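Local coordinates for S12 family peptidase (Streptomyces sp. 82F2, PDB 3WWX), which probably hydrolyses amide bonds with selectivity for D-configured substrates, as a D-stereospecific amidohydrolase of the S12 peptidase family with a beta-lactamase-like fold, at residues P207-L215 and N325-D333; L265-Q273 and G282-D290. All coordinates share one frame; numbering follows the deposited sequence.

Contact 1: residues P207-L215 and N325-D333. With DIA (octane 1,8-diamine), chain B.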
# COMPACT_ATOMS: atom_id res chain seq x y z
N PRO A 207 -1.53 20.30 4.27
CA PRO A 207 -2.90 20.48 3.79
C PRO A 207 -3.59 19.14 3.57
O PRO A 207 -2.94 18.15 3.26
CB PRO A 207 -2.71 21.22 2.46
CG PRO A 207 -1.32 21.05 2.09
CD PRO A 207 -0.56 20.42 3.17
N SER A 208 -4.90 19.12 3.77
CA SER A 208 -5.67 17.94 3.43
C SER A 208 -7.10 18.34 3.18
O SER A 208 -7.58 19.36 3.71
CB SER A 208 -5.57 16.92 4.56
OG SER A 208 -6.04 17.46 5.77
N SER A 209 -7.79 17.57 2.35
CA SER A 209 -9.22 17.67 2.19
C SER A 209 -9.85 16.54 3.00
O SER A 209 -9.17 15.60 3.40
CB SER A 209 -9.57 17.53 0.71
OG SER A 209 -9.08 18.64 -0.03
N PRO A 210 -11.17 16.60 3.20
CA PRO A 210 -11.83 15.50 3.91
C PRO A 210 -11.75 14.19 3.14
O PRO A 210 -11.47 14.19 1.93
CB PRO A 210 -13.29 15.96 4.02
CG PRO A 210 -13.25 17.44 3.82
CD PRO A 210 -12.12 17.67 2.86
N ALA A 211 -12.01 13.08 3.82
CA ALA A 211 -12.08 11.76 3.21
C ALA A 211 -13.47 11.21 3.44
O ALA A 211 -13.99 11.32 4.55
CB ALA A 211 -11.04 10.85 3.84
N TYR A 212 -14.07 10.62 2.41
CA TYR A 212 -15.47 10.23 2.45
C TYR A 212 -15.66 8.75 2.12
O TYR A 212 -15.01 8.21 1.21
CB TYR A 212 -16.29 11.04 1.45
CG TYR A 212 -16.25 12.54 1.67
CD1 TYR A 212 -17.08 13.14 2.62
CD2 TYR A 212 -15.41 13.35 0.92
CE1 TYR A 212 -17.05 14.51 2.80
CE2 TYR A 212 -15.38 14.72 1.09
CZ TYR A 212 -16.21 15.30 2.04
OH TYR A 212 -16.21 16.66 2.20
N SER A 213 -16.60 8.11 2.83
CA SER A 213 -16.92 6.71 2.63
C SER A 213 -18.40 6.44 2.84
O SER A 213 -19.06 7.16 3.58
CB SER A 213 -16.13 5.85 3.63
OG SER A 213 -16.33 4.47 3.43
N LYS A 214 -18.91 5.41 2.19
CA LYS A 214 -20.25 4.92 2.49
C LYS A 214 -20.27 3.75 3.49
O LYS A 214 -21.33 3.37 3.94
CB LYS A 214 -20.98 4.55 1.20
CG LYS A 214 -21.25 5.77 0.32
CD LYS A 214 -21.97 5.41 -0.98
CE LYS A 214 -22.22 6.66 -1.80
NZ LYS A 214 -22.83 6.33 -3.13
N LEU A 215 -19.12 3.21 3.86
CA LEU A 215 -19.09 2.14 4.86
C LEU A 215 -20.06 1.01 4.46
O LEU A 215 -20.73 0.40 5.29
CB LEU A 215 -19.46 2.69 6.25
CG LEU A 215 -18.59 3.83 6.78
CD1 LEU A 215 -19.09 4.31 8.15
CD2 LEU A 215 -17.14 3.43 6.90
N ASN A 325 -4.62 10.65 -5.58
CA ASN A 325 -5.61 10.24 -4.59
C ASN A 325 -7.01 10.70 -4.95
O ASN A 325 -7.20 11.84 -5.42
CB ASN A 325 -5.22 10.81 -3.21
CG ASN A 325 -6.16 10.34 -2.10
OD1 ASN A 325 -7.04 11.07 -1.65
ND2 ASN A 325 -5.98 9.10 -1.66
N PHE A 326 -7.97 9.83 -4.68
CA PHE A 326 -9.39 10.17 -4.67
C PHE A 326 -9.86 10.12 -3.23
O PHE A 326 -9.56 9.16 -2.52
CB PHE A 326 -10.21 9.14 -5.46
CG PHE A 326 -9.79 8.96 -6.90
CD1 PHE A 326 -9.26 10.01 -7.64
CD2 PHE A 326 -9.99 7.75 -7.52
CE1 PHE A 326 -8.91 9.83 -8.97
CE2 PHE A 326 -9.65 7.56 -8.86
CZ PHE A 326 -9.11 8.61 -9.57
N ASN A 327 -10.68 11.09 -2.81
CA ASN A 327 -11.19 11.13 -1.43
C ASN A 327 -12.61 10.56 -1.31
O ASN A 327 -13.36 10.92 -0.39
CB ASN A 327 -11.10 12.53 -0.84
CG ASN A 327 -12.00 13.52 -1.52
OD1 ASN A 327 -12.60 13.22 -2.56
ND2 ASN A 327 -12.12 14.70 -0.92
N ALA A 328 -12.96 9.67 -2.23
CA ALA A 328 -14.13 8.80 -2.05
C ALA A 328 -13.64 7.41 -2.31
O ALA A 328 -12.83 7.18 -3.22
CB ALA A 328 -15.23 9.16 -3.02
N ASP A 329 -14.13 6.45 -1.55
CA ASP A 329 -13.68 5.08 -1.74
C ASP A 329 -14.68 4.24 -2.53
O ASP A 329 -14.48 3.03 -2.67
CB ASP A 329 -13.32 4.43 -0.41
CG ASP A 329 -14.45 4.46 0.60
OD1 ASP A 329 -15.63 4.63 0.21
OD2 ASP A 329 -14.16 4.31 1.80
N TRP A 330 -15.72 4.87 -3.07
CA TRP A 330 -16.78 4.18 -3.81
C TRP A 330 -16.85 4.59 -5.27
O TRP A 330 -17.68 4.06 -6.03
CB TRP A 330 -18.15 4.45 -3.17
CG TRP A 330 -18.65 5.86 -3.39
CD1 TRP A 330 -19.33 6.33 -4.48
CD2 TRP A 330 -18.48 6.99 -2.52
NE1 TRP A 330 -19.60 7.67 -4.34
CE2 TRP A 330 -19.09 8.10 -3.14
CE3 TRP A 330 -17.88 7.16 -1.27
CZ2 TRP A 330 -19.10 9.35 -2.57
CZ3 TRP A 330 -17.90 8.40 -0.71
CH2 TRP A 330 -18.51 9.48 -1.34
N ALA A 331 -15.99 5.52 -5.68
CA ALA A 331 -16.06 6.08 -7.02
C ALA A 331 -14.68 6.46 -7.51
O ALA A 331 -13.75 6.61 -6.72
CB ALA A 331 -16.95 7.28 -7.03
N GLY A 332 -14.58 6.64 -8.83
CA GLY A 332 -13.33 7.02 -9.47
C GLY A 332 -12.56 5.81 -9.92
O GLY A 332 -12.36 4.86 -9.18
N ASP A 333 -12.09 5.87 -11.16
CA ASP A 333 -11.31 4.81 -11.77
C ASP A 333 -9.83 5.22 -11.81
O ASP A 333 -9.42 6.04 -12.62
CB ASP A 333 -11.86 4.57 -13.17
CG ASP A 333 -11.23 3.39 -13.87
OD1 ASP A 333 -10.11 3.01 -13.51
OD2 ASP A 333 -11.87 2.85 -14.79
N1 DIA B . -16.16 0.38 3.84
C1 DIA B . -15.26 1.05 4.72
C2 DIA B . -14.02 1.67 4.12
C3 DIA B . -13.46 0.95 2.95
C4 DIA B . -12.07 0.37 3.09
C5 DIA B . -11.11 0.91 2.05
C6 DIA B . -11.62 0.83 0.64
C7 DIA B . -10.70 1.53 -0.31
C8 DIA B . -11.15 1.22 -1.72
N8 DIA B . -10.63 2.23 -2.58
O HOH W 1 -17.77 3.25 0.56
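Ser-213 and Asp-329 meet at the tight end, where Ser-213 OG donates to the syn lone pair of Asp-329 OD2 at 2.7 Å. A chi1 of -176° swings the Ser-213 hydroxyl away from its own N, where OG accepts from Leu-215 N at 3.1 Å, an ST turn, so two bonds fix its rotation. The backbones run side by side: Tyr-212 N reaches Asn-327 O at 2.9 Å, and the return bond from Asp-329 N to Tyr-212 O is weak. Asn-327 ND2 extends the pairing to Pro-210 O at 3.0 Å, while its OD1 accepts from Gly-24 N, so both ends of the amide are held.

The Lys-214 and Trp-330 side is more exposed to solvent than buried Ser-213 and is held by a ring-face contact. The extended Lys-214 chain lies across one face of the Trp-330 indole; CE makes a CH-pi contact 3.7 Å from the five-membered ring centroid. NZ lies 3.9 Å from that centroid in a cation-pi contact; Ala-328 CB lies under the opposite face, toward its rim. Ser-213, Leu-215 and Asp-329 line the pocket of bound octane 1,8-diamine, which meets Asp-329 through its carbon chain, C2 lying 3.5 Å from OD2. Ser-213 OG and Gly-307 N donate to Asp-329 OD2, and a water accepting from Lys-214 N donates to OD1, fixing the carboxylate in position and turn at the pocket wall.

Contact 2: residues L265-Q273 and G282-D290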
# COMPACT_ATOMS: atom_id res chain seq x y z
N LEU A 265 16.87 -5.37 -5.23
CA LEU A 265 15.86 -4.87 -6.15
C LEU A 265 15.42 -5.95 -7.14
O LEU A 265 14.27 -6.02 -7.57
CB LEU A 265 16.36 -3.63 -6.89
CG LEU A 265 15.35 -2.89 -7.77
CD1 LEU A 265 14.09 -2.51 -6.99
CD2 LEU A 265 15.99 -1.66 -8.35
N ASN A 266 16.35 -6.83 -7.52
CA ASN A 266 15.99 -7.94 -8.38
C ASN A 266 14.97 -8.88 -7.72
O ASN A 266 14.03 -9.35 -8.36
CB ASN A 266 17.22 -8.77 -8.73
CG ASN A 266 16.89 -9.92 -9.66
OD1 ASN A 266 16.41 -9.71 -10.77
ND2 ASN A 266 17.14 -11.14 -9.19
N GLU A 267 15.17 -9.17 -6.44
CA GLU A 267 14.21 -9.98 -5.68
C GLU A 267 12.87 -9.26 -5.60
O GLU A 267 11.83 -9.89 -5.77
CB GLU A 267 14.74 -10.29 -4.29
CG GLU A 267 15.88 -11.33 -4.32
CD GLU A 267 16.35 -11.81 -2.96
OE1 GLU A 267 15.58 -11.75 -1.98
OE2 GLU A 267 17.52 -12.27 -2.86
N MET A 268 12.90 -7.96 -5.37
CA MET A 268 11.68 -7.19 -5.23
C MET A 268 10.85 -7.22 -6.50
O MET A 268 9.62 -7.24 -6.45
CB MET A 268 11.99 -5.75 -4.88
CG MET A 268 10.77 -4.98 -4.41
SD MET A 268 11.20 -3.30 -3.93
CE MET A 268 10.13 -3.11 -2.51
N THR A 269 11.53 -7.21 -7.65
CA THR A 269 10.88 -7.18 -8.95
C THR A 269 10.73 -8.58 -9.57
O THR A 269 10.37 -8.69 -10.75
CB THR A 269 11.63 -6.28 -9.95
OG1 THR A 269 12.99 -6.74 -10.08
CG2 THR A 269 11.62 -4.85 -9.48
N THR A 270 10.95 -9.63 -8.78
CA THR A 270 10.62 -10.98 -9.20
C THR A 270 9.15 -11.23 -8.86
O THR A 270 8.79 -11.34 -7.68
CB THR A 270 11.52 -12.00 -8.52
OG1 THR A 270 12.87 -11.76 -8.94
CG2 THR A 270 11.11 -13.43 -8.91
N THR A 271 8.33 -11.28 -9.88
CA THR A 271 6.88 -11.25 -9.70
C THR A 271 6.20 -12.60 -9.87
O THR A 271 6.70 -13.50 -10.57
CB THR A 271 6.20 -10.26 -10.66
OG1 THR A 271 6.51 -10.60 -12.01
CG2 THR A 271 6.67 -8.82 -10.40
N VAL A 272 5.05 -12.71 -9.20
CA VAL A 272 4.13 -13.82 -9.34
C VAL A 272 2.97 -13.35 -10.22
O VAL A 272 2.47 -12.24 -10.06
CB VAL A 272 3.57 -14.24 -7.95
CG1 VAL A 272 2.58 -15.38 -8.06
CG2 VAL A 272 4.72 -14.62 -7.03
N GLN A 273 2.53 -14.19 -11.15
CA GLN A 273 1.34 -13.85 -11.93
C GLN A 273 0.13 -14.04 -11.02
O GLN A 273 -0.05 -15.11 -10.45
CB GLN A 273 1.21 -14.72 -13.18
CG GLN A 273 1.81 -14.09 -14.43
CD GLN A 273 1.64 -14.95 -15.67
OE1 GLN A 273 1.44 -16.16 -15.58
NE2 GLN A 273 1.73 -14.32 -16.84
N GLY A 282 1.81 -8.51 -12.41
CA GLY A 282 2.58 -9.35 -11.53
C GLY A 282 2.72 -8.69 -10.17
O GLY A 282 2.65 -7.46 -10.06
N TYR A 283 2.86 -9.51 -9.13
CA TYR A 283 3.10 -8.99 -7.79
C TYR A 283 4.42 -9.52 -7.28
O TYR A 283 4.63 -10.75 -7.24
CB TYR A 283 1.95 -9.37 -6.85
CG TYR A 283 1.91 -8.50 -5.59
CD1 TYR A 283 2.76 -8.74 -4.54
CD2 TYR A 283 1.01 -7.44 -5.49
CE1 TYR A 283 2.76 -7.93 -3.41
CE2 TYR A 283 0.99 -6.63 -4.35
CZ TYR A 283 1.85 -6.89 -3.32
OH TYR A 283 1.79 -6.09 -2.20
N GLY A 284 5.32 -8.61 -6.92
CA GLY A 284 6.63 -8.96 -6.40
C GLY A 284 6.66 -8.83 -4.89
O GLY A 284 5.74 -9.30 -4.23
N LEU A 285 7.68 -8.18 -4.34
CA LEU A 285 7.77 -8.05 -2.89
C LEU A 285 7.21 -6.69 -2.49
O LEU A 285 7.91 -5.69 -2.50
CB LEU A 285 9.20 -8.25 -2.38
CG LEU A 285 9.83 -9.58 -2.82
CD1 LEU A 285 11.26 -9.69 -2.29
CD2 LEU A 285 9.01 -10.81 -2.43
N GLY A 286 5.92 -6.66 -2.16
CA GLY A 286 5.26 -5.39 -1.82
C GLY A 286 5.27 -4.38 -2.97
O GLY A 286 5.33 -3.16 -2.73
N LEU A 287 5.24 -4.88 -4.20
CA LEU A 287 5.38 -4.05 -5.40
C LEU A 287 4.72 -4.76 -6.55
O LEU A 287 4.87 -5.97 -6.66
CB LEU A 287 6.86 -3.82 -5.69
CG LEU A 287 7.19 -2.85 -6.82
CD1 LEU A 287 6.86 -1.40 -6.45
CD2 LEU A 287 8.65 -2.99 -7.19
N MET A 288 3.99 -4.04 -7.39
CA MET A 288 3.26 -4.64 -8.50
C MET A 288 3.78 -4.11 -9.82
O MET A 288 4.24 -2.98 -9.87
CB MET A 288 1.79 -4.24 -8.41
CG MET A 288 1.01 -5.09 -7.48
SD MET A 288 -0.76 -4.80 -7.66
CE MET A 288 -0.84 -3.06 -7.27
N LYS A 289 3.69 -4.93 -10.87
CA LYS A 289 3.96 -4.48 -12.23
C LYS A 289 2.71 -4.64 -13.09
O LYS A 289 1.87 -5.50 -12.82
CB LYS A 289 5.13 -5.25 -12.86
CG LYS A 289 4.78 -6.62 -13.37
CD LYS A 289 5.93 -7.27 -14.13
CE LYS A 289 5.51 -8.64 -14.60
NZ LYS A 289 6.59 -9.36 -15.33
N ASP A 290 2.59 -3.81 -14.11
CA ASP A 290 1.48 -3.91 -15.05
C ASP A 290 2.00 -3.41 -16.37
O ASP A 290 2.83 -2.51 -16.39
CB ASP A 290 0.30 -3.07 -14.56
CG ASP A 290 -0.99 -3.34 -15.34
OD1 ASP A 290 -1.04 -4.27 -16.17
OD2 ASP A 290 -1.96 -2.60 -15.07
O HOH W 2 8.75 -9.93 -13.44
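Thr-271 and Lys-289 are brought together by their first torsions: Thr-271 OG1 sits between its own N and carbonyl carbon (chi1 58°), Lys-289 CG does likewise (chi1 79°), and the lysine chain then runs out fully extended. The two side chains cross at about a right angle, Lys-289 CE lying 3.4 Å from Thr-271 OG1. A water links their polar ends, accepting from Lys-289 NZ at 2.9 Å and lying 2.7 Å from Thr-271 OG1. On the other branch, Thr-271 CG2 packs against Gly-284 N at 3.7 Å.

Val-272 and Tyr-283 form an antiparallel hydrogen-bonded pair: Val-272 N reaches Tyr-283 O at 2.8 Å, nearly straight at 169° but from above the carbonyl plane, whereas Tyr-283 N meets Val-272 O in plane. Where the helix ends, Leu-285 N donates to Met-268 O at 3.0 Å, and Gly-284 CA approaches the same oxygen closely, where its lack of a side chain leaves room. Met-268 CG touches Leu-287 CD2 at 4.0 Å, the two side chains crossing. Leu-64 of helix 55-68 touches both Met-268 and Leu-285, and Trp-299 touches Leu-287 and Lys-289. Together these contacts join the end of helix 262-268 to a beta hairpin, strands 272-273 and 282-283, at the edge of the large antiparallel sheet of the beta-lactamase-like fold.

Overall arrangement
From the N terminus, the chain first lays down strands 24-31 and 36-41 at one edge of the large antiparallel sheet, then passes through a mostly helical region before reaching 207-215. Contact 1 closes a long loop, with 109 residues between its segments, when 325-333 leaves strand 320-326. Inside that loop is nested contact 2, which closes a short one: only eight residues separate 265-273 from 282-290. The chain then continues through strands 297-305 and 308-315. Both contacts reach the same sheet, contact 2 at its 272-273 edge and contact 1 at the end of strand 320-326. Their centres lie 28 Å apart, on opposite sides of the chain's centre, without touching.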